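Local coordinates for putative glutathionylspermidine synthase (Methylobacillus flagellatus, PDB 3N6X), which probably acts as an ATP-dependent ligase of the circularly permuted ATP-grasp type, possibly joining glutathione to spermidine, at residues A145-V150 with F157-D162; T323-P328 with T346-K351; S342-Y347 with A405-A410; P424-L429 with G454-N459. One frame throughout, in Å; residues are numbered along the deposited sequence.

Interaction 1. Residues A145-V150 with F157-D162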
loop_
_atom_site.group_PDB
_atom_site.type_symbol
_atom_site.label_atom_id
_atom_site.label_comp_id
_atom_site.label_asym_id
_atom_site.label_seq_id
_atom_site.Cartn_x
_atom_site.Cartn_y
_atom_site.Cartn_z
ATOM N N ALA A 145 -3.266 -4.453 4.928
ATOM C CA ALA A 145 -2.170 -3.536 5.165
ATOM C C ALA A 145 -1.276 -3.490 3.949
ATOM O O ALA A 145 -0.781 -4.527 3.506
ATOM C CB ALA A 145 -1.372 -3.989 6.373
ATOM N N GLY A 146 -1.103 -2.300 3.400
ATOM C CA GLY A 146 -0.175 -2.058 2.304
ATOM C C GLY A 146 1.166 -1.610 2.853
ATOM O O GLY A 146 1.219 -0.783 3.766
ATOM N N VAL A 147 2.251 -2.199 2.365
ATOM C CA VAL A 147 3.602 -1.881 2.842
ATOM C C VAL A 147 4.422 -1.388 1.670
ATOM O O VAL A 147 4.709 -2.166 0.773
ATOM C CB VAL A 147 4.282 -3.129 3.520
ATOM C CG1 VAL A 147 5.633 -2.762 4.124
ATOM C CG2 VAL A 147 3.371 -3.760 4.576
ATOM N N ASP A 148 4.797 -0.111 1.660
ATOM C CA ASP A 148 5.607 0.416 0.559
ATOM C C ASP A 148 7.092 0.099 0.777
ATOM O O ASP A 148 7.673 0.500 1.785
ATOM C CB ASP A 148 5.343 1.921 0.331
ATOM C CG ASP A 148 3.906 2.215 -0.120
ATOM O OD1 ASP A 148 3.418 1.525 -1.045
ATOM O OD2 ASP A 148 3.269 3.128 0.467
ATOM N N LEU A 149 7.675 -0.686 -0.133
ATOM C CA LEU A 149 9.053 -1.172 -0.008
ATOM C C LEU A 149 9.938 -0.686 -1.117
ATOM O O LEU A 149 9.508 -0.602 -2.267
ATOM C CB LEU A 149 9.085 -2.714 -0.006
ATOM C CG LEU A 149 8.331 -3.400 1.098
ATOM C CD1 LEU A 149 8.006 -4.817 0.714
ATOM C CD2 LEU A 149 9.120 -3.381 2.383
ATOM N N VAL A 150 11.215 -0.463 -0.794
ATOM C CA VAL A 150 12.243 -0.092 -1.766
ATOM C C VAL A 150 13.453 -0.990 -1.565
ATOM O O VAL A 150 13.680 -1.486 -0.457
ATOM C CB VAL A 150 12.619 1.416 -1.739
ATOM C CG1 VAL A 150 11.436 2.290 -2.141
ATOM C CG2 VAL A 150 13.191 1.839 -0.383
ATOM N N PHE A 157 16.246 -4.281 1.839
ATOM C CA PHE A 157 14.902 -3.738 1.622
ATOM C C PHE A 157 14.500 -2.792 2.744
ATOM O O PHE A 157 14.717 -3.105 3.918
ATOM C CB PHE A 157 13.867 -4.868 1.506
ATOM C CG PHE A 157 13.826 -5.536 0.157
ATOM C CD1 PHE A 157 13.021 -5.033 -0.861
ATOM C CD2 PHE A 157 14.576 -6.679 -0.095
ATOM C CE1 PHE A 157 12.982 -5.653 -2.114
ATOM C CE2 PHE A 157 14.538 -7.298 -1.350
ATOM C CZ PHE A 157 13.740 -6.783 -2.350
ATOM N N TYR A 158 13.866 -1.657 2.392
ATOM C CA TYR A 158 13.402 -0.666 3.368
ATOM C C TYR A 158 11.908 -0.423 3.267
ATOM O O TYR A 158 11.395 -0.228 2.163
ATOM C CB TYR A 158 14.131 0.669 3.176
ATOM C CG TYR A 158 15.601 0.621 3.496
ATOM C CD1 TYR A 158 16.065 0.902 4.779
ATOM C CD2 TYR A 158 16.541 0.372 2.503
ATOM C CE1 TYR A 158 17.427 0.899 5.072
ATOM C CE2 TYR A 158 17.903 0.337 2.790
ATOM C CZ TYR A 158 18.346 0.625 4.070
ATOM O OH TYR A 158 19.694 0.601 4.342
ATOM N N VAL A 159 11.215 -0.333 4.421
ATOM C CA VAL A 159 9.792 0.043 4.427
ATOM C C VAL A 159 9.717 1.567 4.409
ATOM O O VAL A 159 10.175 2.206 5.348
ATOM C CB VAL A 159 9.009 -0.538 5.637
ATOM C CG1 VAL A 159 7.561 -0.050 5.633
ATOM C CG2 VAL A 159 9.075 -2.060 5.666
ATOM N N LEU A 160 9.175 2.149 3.342
ATOM C CA LEU A 160 9.037 3.609 3.253
ATOM C C LEU A 160 7.853 4.119 4.068
ATOM O O LEU A 160 7.905 5.230 4.595
ATOM C CB LEU A 160 8.840 4.047 1.787
ATOM C CG LEU A 160 10.077 4.263 0.929
ATOM C CD1 LEU A 160 9.719 5.046 -0.298
ATOM C CD2 LEU A 160 11.146 5.009 1.675
ATOM N N GLU A 161 6.753 3.348 4.092
ATOM C CA GLU A 161 5.490 3.786 4.681
ATOM C C GLU A 161 4.560 2.603 4.892
ATOM O O GLU A 161 4.613 1.639 4.131
ATOM C CB GLU A 161 4.816 4.790 3.709
ATOM C CG GLU A 161 3.699 5.626 4.306
ATOM C CD GLU A 161 3.136 6.674 3.365
ATOM O OE1 GLU A 161 3.324 6.537 2.133
ATOM O OE2 GLU A 161 2.505 7.636 3.862
ATOM N N ASP A 162 3.649 2.713 5.879
ATOM C CA ASP A 162 2.606 1.716 6.130
ATOM C C ASP A 162 1.249 2.301 5.669
ATOM O O ASP A 162 1.062 3.511 5.744
ATOM C CB ASP A 162 2.569 1.341 7.630
ATOM C CG ASP A 162 3.883 0.760 8.156
ATOM O OD1 ASP A 162 4.262 -0.350 7.715
ATOM O OD2 ASP A 162 4.513 1.403 9.033
#
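A beta hairpin with an irregularity in its second strand brings D148 and V150 of A145-V150 against Y158, L160 and E161 of F157-D162. Near the turn the pairing is regular: V150 N donates to Y158 O (3.0 Å) and Y158 N returns a bond to V150 O (2.9 Å). Beyond the V159-L149 pair, L160 is the extra residue beside D148. Its helical backbone torsions (phi -78°, psi -37°) shift the strand, and D148 now meets two residues, taking a short bond from L160 N at its O (2.7 Å) and giving its own N to E161 O (3.0 Å). Because of the insertion the side chain of L160 is directed at the partner strand, where its CD1 packs on V150 CG1 (3.7 Å), the two side chains crossing at about a right angle. On the opposite face V159 spans two residues, its CG1 meeting V147 CG1 and its CG2 reaching L149 CD2 (3.5 Å). The carboxylates of D148 and E161 lie side by side, with D148 OD2 3.8 Å from E161 OE1, a repulsion probably eased by the salt bridge from D148 OD1 to R430 and the bond from OD2 to N163. Helix 81-105 covers the face of L149 and V159, and R94 on it pairs with D162. The arrangement is a beta bulge, resembling the classic type, in an antiparallel hairpin within the large mixed sheet.

Interaction 2. Residues T323-P328 with T346-K351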
loop_
_atom_site.group_PDB
_atom_site.type_symbol
_atom_site.label_atom_id
_atom_site.label_comp_id
_atom_site.label_asym_id
_atom_site.label_seq_id
_atom_site.Cartn_x
_atom_site.Cartn_y
_atom_site.Cartn_z
ATOM N N THR A 323 3.949 8.180 14.075
ATOM C CA THR A 323 3.995 6.863 14.731
ATOM C C THR A 323 4.974 5.938 14.018
ATOM O O THR A 323 5.555 5.064 14.648
ATOM C CB THR A 323 2.592 6.264 14.834
ATOM O OG1 THR A 323 1.721 7.235 15.398
ATOM C CG2 THR A 323 2.553 5.020 15.684
ATOM N N TYR A 324 5.160 6.154 12.704
ATOM C CA TYR A 324 6.033 5.373 11.829
ATOM C C TYR A 324 7.398 5.074 12.460
ATOM O O TYR A 324 7.919 3.960 12.321
ATOM C CB TYR A 324 6.206 6.108 10.470
ATOM C CG TYR A 324 7.296 5.530 9.589
ATOM C CD1 TYR A 324 7.065 4.395 8.810
ATOM C CD2 TYR A 324 8.557 6.117 9.531
ATOM C CE1 TYR A 324 8.064 3.866 7.990
ATOM C CE2 TYR A 324 9.570 5.585 8.731
ATOM C CZ TYR A 324 9.316 4.468 7.953
ATOM O OH TYR A 324 10.320 3.942 7.180
ATOM N N ILE A 325 7.965 6.055 13.167
ATOM C CA ILE A 325 9.298 5.925 13.744
ATOM C C ILE A 325 9.387 4.912 14.898
ATOM O O ILE A 325 10.483 4.455 15.223
ATOM C CB ILE A 325 9.889 7.318 14.088
ATOM C CG1 ILE A 325 9.080 8.010 15.212
ATOM C CG2 ILE A 325 9.971 8.214 12.801
ATOM C CD1 ILE A 325 9.781 9.230 15.850
ATOM N N TYR A 326 8.235 4.533 15.492
ATOM C CA TYR A 326 8.200 3.585 16.620
ATOM C C TYR A 326 7.970 2.137 16.206
ATOM O O TYR A 326 8.016 1.250 17.056
ATOM C CB TYR A 326 7.147 4.022 17.656
ATOM C CG TYR A 326 7.379 5.428 18.167
ATOM C CD1 TYR A 326 8.478 5.728 18.968
ATOM C CD2 TYR A 326 6.523 6.469 17.814
ATOM C CE1 TYR A 326 8.721 7.032 19.403
ATOM C CE2 TYR A 326 6.749 7.771 18.254
ATOM C CZ TYR A 326 7.862 8.053 19.027
ATOM O OH TYR A 326 8.086 9.333 19.456
ATOM N N VAL A 327 7.718 1.890 14.913
ATOM C CA VAL A 327 7.411 0.543 14.419
ATOM C C VAL A 327 8.491 -0.503 14.763
ATOM O O VAL A 327 8.141 -1.513 15.371
ATOM C CB VAL A 327 6.927 0.511 12.935
ATOM C CG1 VAL A 327 6.595 -0.916 12.504
ATOM C CG2 VAL A 327 5.713 1.407 12.758
ATOM N N PRO A 328 9.818 -0.226 14.563
ATOM C CA PRO A 328 10.835 -1.209 14.986
ATOM C C PRO A 328 10.754 -1.555 16.480
ATOM O O PRO A 328 10.928 -2.719 16.845
ATOM C CB PRO A 328 12.163 -0.527 14.623
ATOM C CG PRO A 328 11.825 0.418 13.558
ATOM C CD PRO A 328 10.446 0.919 13.866
ATOM N N THR A 346 13.684 9.018 9.389
ATOM C CA THR A 346 12.724 10.012 8.922
ATOM C C THR A 346 12.661 11.187 9.847
ATOM O O THR A 346 12.527 11.019 11.059
ATOM C CB THR A 346 11.341 9.371 8.693
ATOM O OG1 THR A 346 11.511 8.188 7.934
ATOM C CG2 THR A 346 10.375 10.301 7.956
ATOM N N TYR A 347 12.759 12.388 9.279
ATOM C CA TYR A 347 12.695 13.635 10.031
ATOM C C TYR A 347 11.301 14.195 9.941
ATOM O O TYR A 347 10.744 14.234 8.855
ATOM C CB TYR A 347 13.704 14.649 9.456
ATOM C CG TYR A 347 15.138 14.173 9.517
ATOM C CD1 TYR A 347 15.911 14.369 10.660
ATOM C CD2 TYR A 347 15.732 13.537 8.429
ATOM C CE1 TYR A 347 17.244 13.968 10.709
ATOM C CE2 TYR A 347 17.061 13.117 8.474
ATOM C CZ TYR A 347 17.806 13.313 9.627
ATOM O OH TYR A 347 19.098 12.843 9.709
ATOM N N GLN A 348 10.712 14.597 11.073
ATOM C CA GLN A 348 9.381 15.226 11.065
ATOM C C GLN A 348 9.571 16.731 11.241
ATOM O O GLN A 348 9.942 17.180 12.324
ATOM C CB GLN A 348 8.469 14.650 12.170
ATOM C CG GLN A 348 8.051 13.180 11.947
ATOM C CD GLN A 348 9.172 12.227 12.306
ATOM O OE1 GLN A 348 9.761 12.302 13.395
ATOM N NE2 GLN A 348 9.561 11.375 11.360
ATOM N N LEU A 349 9.377 17.506 10.153
ATOM C CA LEU A 349 9.610 18.963 10.149
ATOM C C LEU A 349 8.680 19.737 11.073
ATOM O O LEU A 349 8.927 20.903 11.343
ATOM C CB LEU A 349 9.629 19.537 8.716
ATOM C CG LEU A 349 10.922 19.275 7.922
ATOM C CD1 LEU A 349 11.031 17.820 7.482
ATOM C CD2 LEU A 349 11.003 20.147 6.735
ATOM N N SER A 350 7.696 19.043 11.672
ATOM C CA SER A 350 6.846 19.595 12.726
ATOM C C SER A 350 7.659 19.733 14.036
ATOM O O SER A 350 7.201 20.383 14.973
ATOM C CB SER A 350 5.648 18.683 12.968
ATOM O OG SER A 350 6.057 17.382 13.359
ATOM N N LYS A 351 8.853 19.086 14.099
ATOM C CA LYS A 351 9.732 19.109 15.273
ATOM C C LYS A 351 10.876 20.054 15.013
ATOM O O LYS A 351 11.506 19.975 13.959
ATOM C CB LYS A 351 10.258 17.689 15.588
ATOM C CG LYS A 351 9.147 16.702 15.946
ATOM C CD LYS A 351 9.639 15.254 15.918
ATOM C CE LYS A 351 8.493 14.264 15.974
ATOM N NZ LYS A 351 8.974 12.859 15.974
#
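I325 and T346 are the residues whose backbones come nearest, yet their CA atoms remain 7.2 Å apart, too far for backbone pairing, and the contact is carried mainly by side chains. The first segment winds in helical torsions into helix 327-335; the second leaves a short edge strand and folds into a type I turn from Q348 to K351. I325 faces this turn with two branches. Its CG2 packs against Q348 NE2 (3.5 Å), while CG1, lying between the backbone N and the carbonyl carbon (chi1 66°), leads to CD1, which meets K351 NZ tip to tip at 3.7 Å. The polar groups that the isoleucine touches are held within their own segment: K351 NZ donates to Q348 OE1 (2.8 Å), and Q348 NE2 makes a weak bond to T346 O (3.0 Å). The chi2 bend of the glutamine (78°) turns CD back, and the two bonds hold the amide beside I325. At the start of the second segment, the ring of Y324 crosses the side chain of T346 at about a right angle, with CE2 only 3.3 Å from T346 OG1. Y324 OH is engaged by V159 O and V344 N, and the T346 hydroxyl is bonded to V344 O. Thus the lead-in to helix 327-335 packs against a type I turn that carries the short edge strand 347-348 into helix 352-360, with K351 at its N-cap.

Interaction 3. Residues S342-Y347 with A405-A410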
loop_
_atom_site.group_PDB
_atom_site.type_symbol
_atom_site.label_atom_id
_atom_site.label_comp_id
_atom_site.label_asym_id
_atom_site.label_seq_id
_atom_site.Cartn_x
_atom_site.Cartn_y
_atom_site.Cartn_z
ATOM N N SER A 342 13.828 -2.961 7.536
ATOM C CA SER A 342 14.257 -1.725 8.182
ATOM C C SER A 342 13.400 -0.558 7.831
ATOM O O SER A 342 12.998 -0.403 6.679
ATOM C CB SER A 342 15.708 -1.399 7.831
ATOM O OG SER A 342 16.605 -2.215 8.560
ATOM N N ASN A 343 13.215 0.336 8.807
ATOM C CA ASN A 343 12.606 1.633 8.611
ATOM C C ASN A 343 13.641 2.526 7.917
ATOM O O ASN A 343 14.835 2.202 7.893
ATOM C CB ASN A 343 12.257 2.252 9.968
ATOM C CG ASN A 343 10.794 2.223 10.327
ATOM O OD1 ASN A 343 10.024 1.361 9.888
ATOM N ND2 ASN A 343 10.387 3.147 11.179
ATOM N N VAL A 344 13.199 3.644 7.385
ATOM C CA VAL A 344 14.092 4.634 6.799
ATOM C C VAL A 344 14.209 5.767 7.841
ATOM O O VAL A 344 13.177 6.175 8.372
ATOM C CB VAL A 344 13.518 5.158 5.439
ATOM C CG1 VAL A 344 14.384 6.274 4.854
ATOM C CG2 VAL A 344 13.366 4.023 4.441
ATOM N N PRO A 345 15.432 6.273 8.189
ATOM C CA PRO A 345 15.500 7.416 9.126
ATOM C C PRO A 345 14.647 8.562 8.587
ATOM O O PRO A 345 14.735 8.891 7.395
ATOM C CB PRO A 345 16.994 7.762 9.162
ATOM C CG PRO A 345 17.683 6.514 8.706
ATOM C CD PRO A 345 16.774 5.907 7.693
ATOM N N THR A 346 13.684 9.018 9.389
ATOM C CA THR A 346 12.724 10.012 8.922
ATOM C C THR A 346 12.661 11.187 9.847
ATOM O O THR A 346 12.527 11.019 11.059
ATOM C CB THR A 346 11.341 9.371 8.693
ATOM O OG1 THR A 346 11.511 8.188 7.934
ATOM C CG2 THR A 346 10.375 10.301 7.956
ATOM N N TYR A 347 12.759 12.388 9.279
ATOM C CA TYR A 347 12.695 13.635 10.031
ATOM C C TYR A 347 11.301 14.195 9.941
ATOM O O TYR A 347 10.744 14.234 8.855
ATOM C CB TYR A 347 13.704 14.649 9.456
ATOM C CG TYR A 347 15.138 14.173 9.517
ATOM C CD1 TYR A 347 15.911 14.369 10.660
ATOM C CD2 TYR A 347 15.732 13.537 8.429
ATOM C CE1 TYR A 347 17.244 13.968 10.709
ATOM C CE2 TYR A 347 17.061 13.117 8.474
ATOM C CZ TYR A 347 17.806 13.313 9.627
ATOM O OH TYR A 347 19.098 12.843 9.709
ATOM N N ALA A 405 11.233 14.422 5.970
ATOM C CA ALA A 405 12.429 14.306 5.135
ATOM C C ALA A 405 13.156 13.020 5.431
ATOM O O ALA A 405 13.100 12.529 6.551
ATOM C CB ALA A 405 13.355 15.505 5.343
ATOM N N GLN A 406 13.796 12.445 4.419
ATOM C CA GLN A 406 14.548 11.208 4.566
ATOM C C GLN A 406 15.869 11.349 3.825
ATOM O O GLN A 406 15.955 12.136 2.878
ATOM C CB GLN A 406 13.745 10.025 3.984
ATOM C CG GLN A 406 12.512 9.629 4.811
ATOM C CD GLN A 406 11.575 8.722 4.054
ATOM O OE1 GLN A 406 11.533 8.716 2.820
ATOM N NE2 GLN A 406 10.749 7.980 4.783
ATOM N N PRO A 407 16.916 10.583 4.196
ATOM C CA PRO A 407 18.148 10.624 3.399
ATOM C C PRO A 407 17.886 10.087 1.988
ATOM O O PRO A 407 16.987 9.263 1.814
ATOM C CB PRO A 407 19.102 9.720 4.178
ATOM C CG PRO A 407 18.214 8.787 4.925
ATOM C CD PRO A 407 16.994 9.570 5.270
ATOM N N THR A 408 18.611 10.599 0.972
ATOM C CA THR A 408 18.440 10.127 -0.413
ATOM C C THR A 408 19.003 8.714 -0.526
ATOM O O THR A 408 20.199 8.503 -0.309
ATOM C CB THR A 408 19.049 11.127 -1.429
ATOM O OG1 THR A 408 18.477 12.421 -1.204
ATOM C CG2 THR A 408 18.805 10.707 -2.887
ATOM N N LEU A 409 18.113 7.735 -0.745
ATOM C CA LEU A 409 18.477 6.320 -0.775
ATOM C C LEU A 409 18.898 5.876 -2.162
ATOM O O LEU A 409 18.351 6.367 -3.158
ATOM C CB LEU A 409 17.293 5.452 -0.294
ATOM C CG LEU A 409 16.841 5.625 1.158
ATOM C CD1 LEU A 409 15.478 5.007 1.369
ATOM C CD2 LEU A 409 17.842 5.018 2.125
ATOM N N ALA A 410 19.821 4.891 -2.230
ATOM C CA ALA A 410 20.261 4.299 -3.496
ATOM C C ALA A 410 19.155 3.360 -4.049
ATOM O O ALA A 410 19.325 2.132 -4.078
ATOM C CB ALA A 410 21.564 3.532 -3.289
#
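With CG of Q406 anti to its own carbonyl carbon (chi1 -71°) and the chain extended beyond it, the amide runs beside T346, both side chains pointing the same way. Q406 NE2 donates to T346 OG1 (3.2 Å) along a nearly straight N-H...O line of 165°, with the hydroxyl in the amide plane. While accepting this bond, OG1 donates one to V344 O (2.6 Å) from above that carbonyl's plane. The other end of the amide, Q406 OE1, is taken by K368. V344 crosses the glutamine at about a right angle, its CG1 3.8 Å from Q406 CD, and its CG2 meets L409 CD1 tip to tip at 3.9 Å. Next to it P345 O sits close to P407 CD (3.2 Å). One residue pair forms a true antiparallel bridge: Y347 N binds A405 O (2.8 Å), A405 N binds Y347 O, and the tyrosine ring turns its edge toward A405 O. Strand 347-348 thus borders strand 403-407, whose far side pairs with 365-369. Helix 352-360 packs on Y347 and A405, with Y357 stacked on the tyrosine ring, while V344 and Q406 also lean on L160 of strand 157-163.

Interaction 4. Residues P424-L429 with G454-N459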
loop_
_atom_site.group_PDB
_atom_site.type_symbol
_atom_site.label_atom_id
_atom_site.label_comp_id
_atom_site.label_asym_id
_atom_site.label_seq_id
_atom_site.Cartn_x
_atom_site.Cartn_y
_atom_site.Cartn_z
ATOM N N PRO A 424 18.038 1.431 -17.036
ATOM C CA PRO A 424 17.585 1.281 -15.644
ATOM C C PRO A 424 16.704 2.444 -15.186
ATOM O O PRO A 424 17.017 3.603 -15.465
ATOM C CB PRO A 424 18.901 1.239 -14.848
ATOM C CG PRO A 424 19.959 0.910 -15.848
ATOM C CD PRO A 424 19.508 1.556 -17.109
ATOM N N ARG A 425 15.572 2.125 -14.518
ATOM C CA ARG A 425 14.652 3.117 -13.950
ATOM C C ARG A 425 14.252 2.731 -12.527
ATOM O O ARG A 425 14.186 1.544 -12.203
ATOM C CB ARG A 425 13.418 3.325 -14.840
ATOM C CG ARG A 425 13.717 4.044 -16.163
ATOM C CD ARG A 425 14.218 5.460 -15.947
ATOM N NE ARG A 425 14.403 6.189 -17.205
ATOM C CZ ARG A 425 15.544 6.221 -17.890
ATOM N NH1 ARG A 425 16.591 5.514 -17.482
ATOM N NH2 ARG A 425 15.636 6.934 -19.004
ATOM N N HIS A 426 14.024 3.734 -11.668
ATOM C CA HIS A 426 13.700 3.513 -10.257
ATOM C C HIS A 426 12.303 2.925 -10.049
ATOM O O HIS A 426 11.337 3.365 -10.674
ATOM C CB HIS A 426 13.897 4.804 -9.444
ATOM C CG HIS A 426 15.318 5.292 -9.432
ATOM N ND1 HIS A 426 16.329 4.566 -8.814
ATOM C CD2 HIS A 426 15.850 6.420 -9.956
ATOM C CE1 HIS A 426 17.437 5.267 -8.998
ATOM N NE2 HIS A 426 17.199 6.392 -9.675
ATOM N N VAL A 427 12.209 1.915 -9.175
ATOM C CA VAL A 427 10.939 1.241 -8.857
ATOM C C VAL A 427 10.700 1.161 -7.354
ATOM O O VAL A 427 11.656 1.126 -6.564
ATOM C CB VAL A 427 10.858 -0.195 -9.474
ATOM C CG1 VAL A 427 10.675 -0.150 -10.985
ATOM C CG2 VAL A 427 12.074 -1.040 -9.088
ATOM N N ASP A 428 9.435 0.992 -6.971
ATOM C CA ASP A 428 9.075 0.648 -5.607
ATOM C C ASP A 428 8.042 -0.494 -5.627
ATOM O O ASP A 428 7.505 -0.818 -6.696
ATOM C CB ASP A 428 8.641 1.874 -4.780
ATOM C CG ASP A 428 7.211 2.332 -4.950
ATOM O OD1 ASP A 428 6.539 1.847 -5.877
ATOM O OD2 ASP A 428 6.774 3.201 -4.170
ATOM N N LEU A 429 7.816 -1.138 -4.474
ATOM C CA LEU A 429 6.985 -2.325 -4.388
ATOM C C LEU A 429 5.931 -2.216 -3.282
ATOM O O LEU A 429 6.269 -1.905 -2.136
ATOM C CB LEU A 429 7.919 -3.525 -4.113
ATOM C CG LEU A 429 7.405 -4.897 -4.499
ATOM C CD1 LEU A 429 7.424 -5.086 -6.021
ATOM C CD2 LEU A 429 8.218 -5.980 -3.827
ATOM N N GLY A 454 16.622 9.761 -14.157
ATOM C CA GLY A 454 17.088 10.342 -12.902
ATOM C C GLY A 454 16.010 10.566 -11.855
ATOM O O GLY A 454 16.328 10.808 -10.685
ATOM N N SER A 455 14.720 10.482 -12.260
ATOM C CA SER A 455 13.580 10.708 -11.365
ATOM C C SER A 455 13.403 9.612 -10.308
ATOM O O SER A 455 13.654 8.437 -10.579
ATOM C CB SER A 455 12.292 10.870 -12.166
ATOM O OG SER A 455 11.175 11.119 -11.327
ATOM N N LEU A 456 12.933 10.007 -9.113
ATOM C CA LEU A 456 12.609 9.091 -8.014
ATOM C C LEU A 456 11.119 9.211 -7.696
ATOM O O LEU A 456 10.650 8.684 -6.691
ATOM C CB LEU A 456 13.462 9.406 -6.773
ATOM C CG LEU A 456 14.973 9.239 -6.960
ATOM C CD1 LEU A 456 15.738 10.242 -6.133
ATOM C CD2 LEU A 456 15.413 7.832 -6.634
ATOM N N VAL A 457 10.375 9.890 -8.581
ATOM C CA VAL A 457 8.935 10.083 -8.444
ATOM C C VAL A 457 8.187 8.937 -9.168
ATOM O O VAL A 457 7.899 9.028 -10.373
ATOM C CB VAL A 457 8.484 11.505 -8.924
ATOM C CG1 VAL A 457 6.978 11.708 -8.730
ATOM C CG2 VAL A 457 9.271 12.603 -8.206
ATOM N N VAL A 458 7.917 7.833 -8.428
ATOM C CA VAL A 458 7.191 6.668 -8.958
ATOM C C VAL A 458 5.702 6.988 -9.065
ATOM O O VAL A 458 4.947 6.243 -9.699
ATOM C CB VAL A 458 7.450 5.376 -8.135
ATOM C CG1 VAL A 458 8.920 4.978 -8.188
ATOM C CG2 VAL A 458 6.975 5.528 -6.691
ATOM N N ASN A 459 5.290 8.112 -8.452
ATOM C CA ASN A 459 3.917 8.598 -8.445
ATOM C C ASN A 459 3.461 8.962 -9.865
ATOM O O ASN A 459 4.166 9.680 -10.586
ATOM C CB ASN A 459 3.781 9.796 -7.493
ATOM C CG ASN A 459 4.390 9.552 -6.123
ATOM O OD1 ASN A 459 5.602 9.720 -5.910
ATOM N ND2 ASN A 459 3.566 9.130 -5.171
#
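H426 of P424-L429 and L456 of G454-N459 mark the nearest backbone approach, with CA atoms 6.1 Å apart, and the touching parts run in nearly the same direction, 22° apart, without forming a strand pair. The imidazole of H426 is the centre of the contact. Over one face stands the methyl CD2 of L456, 3.7 Å from the ring centroid and only 11° off the ring normal, which makes a CH-pi interaction. At the ring edge, near its plane, S455 O comes within 3.0 Å of H426 CD2, a close approach consistent with attraction between the carbonyl and a polarised ring C-H. Face and edge are therefore met by successive residues of the loop, while ND1 makes a weak bond to L411 O. The loop itself is shaped by an ST turn, in which S455 OG accepts from V457 N (3.1 Å). Further along, V458 uses both methyls: CG1 lies 3.8 Å from H426 O, and CG2 packs against the carboxylate of D428, reaching OD2 at 3.4 Å. The same OD2 is held in a salt bridge by R448, which V458 also touches. Strand 423-435 is flanked by 413-418 and 446-450, backbone bonds pair H426 with A450 and D428 with R448, and the loop between strands 446-450 and 464-471 folds back over this part of the sheet.

Overall arrangement
Reading from the N terminus, interaction 1 closes the hairpin between strands 144-151 and 157-163. Interaction 2 closes a longer loop that holds helix 327-335 and strand 342-343. Interaction 3 begins on the stretch where interaction 2 ends, sharing T346 and Y347, and closes a much longer loop. Interaction 4 follows separately, closing a loop of strands. Y324 and S342 tie interactions 2 and 3 to the hairpin through V159, and the bond from L149 N to L429 O continues it into the strand of interaction 4. Interactions 2 and 3 reach the four-stranded antiparallel sheet and, through V159, join it to the large mixed sheet to which 1 and 4 belong; interactions 2 and 4 remain about 12 Å apart at their nearest atoms.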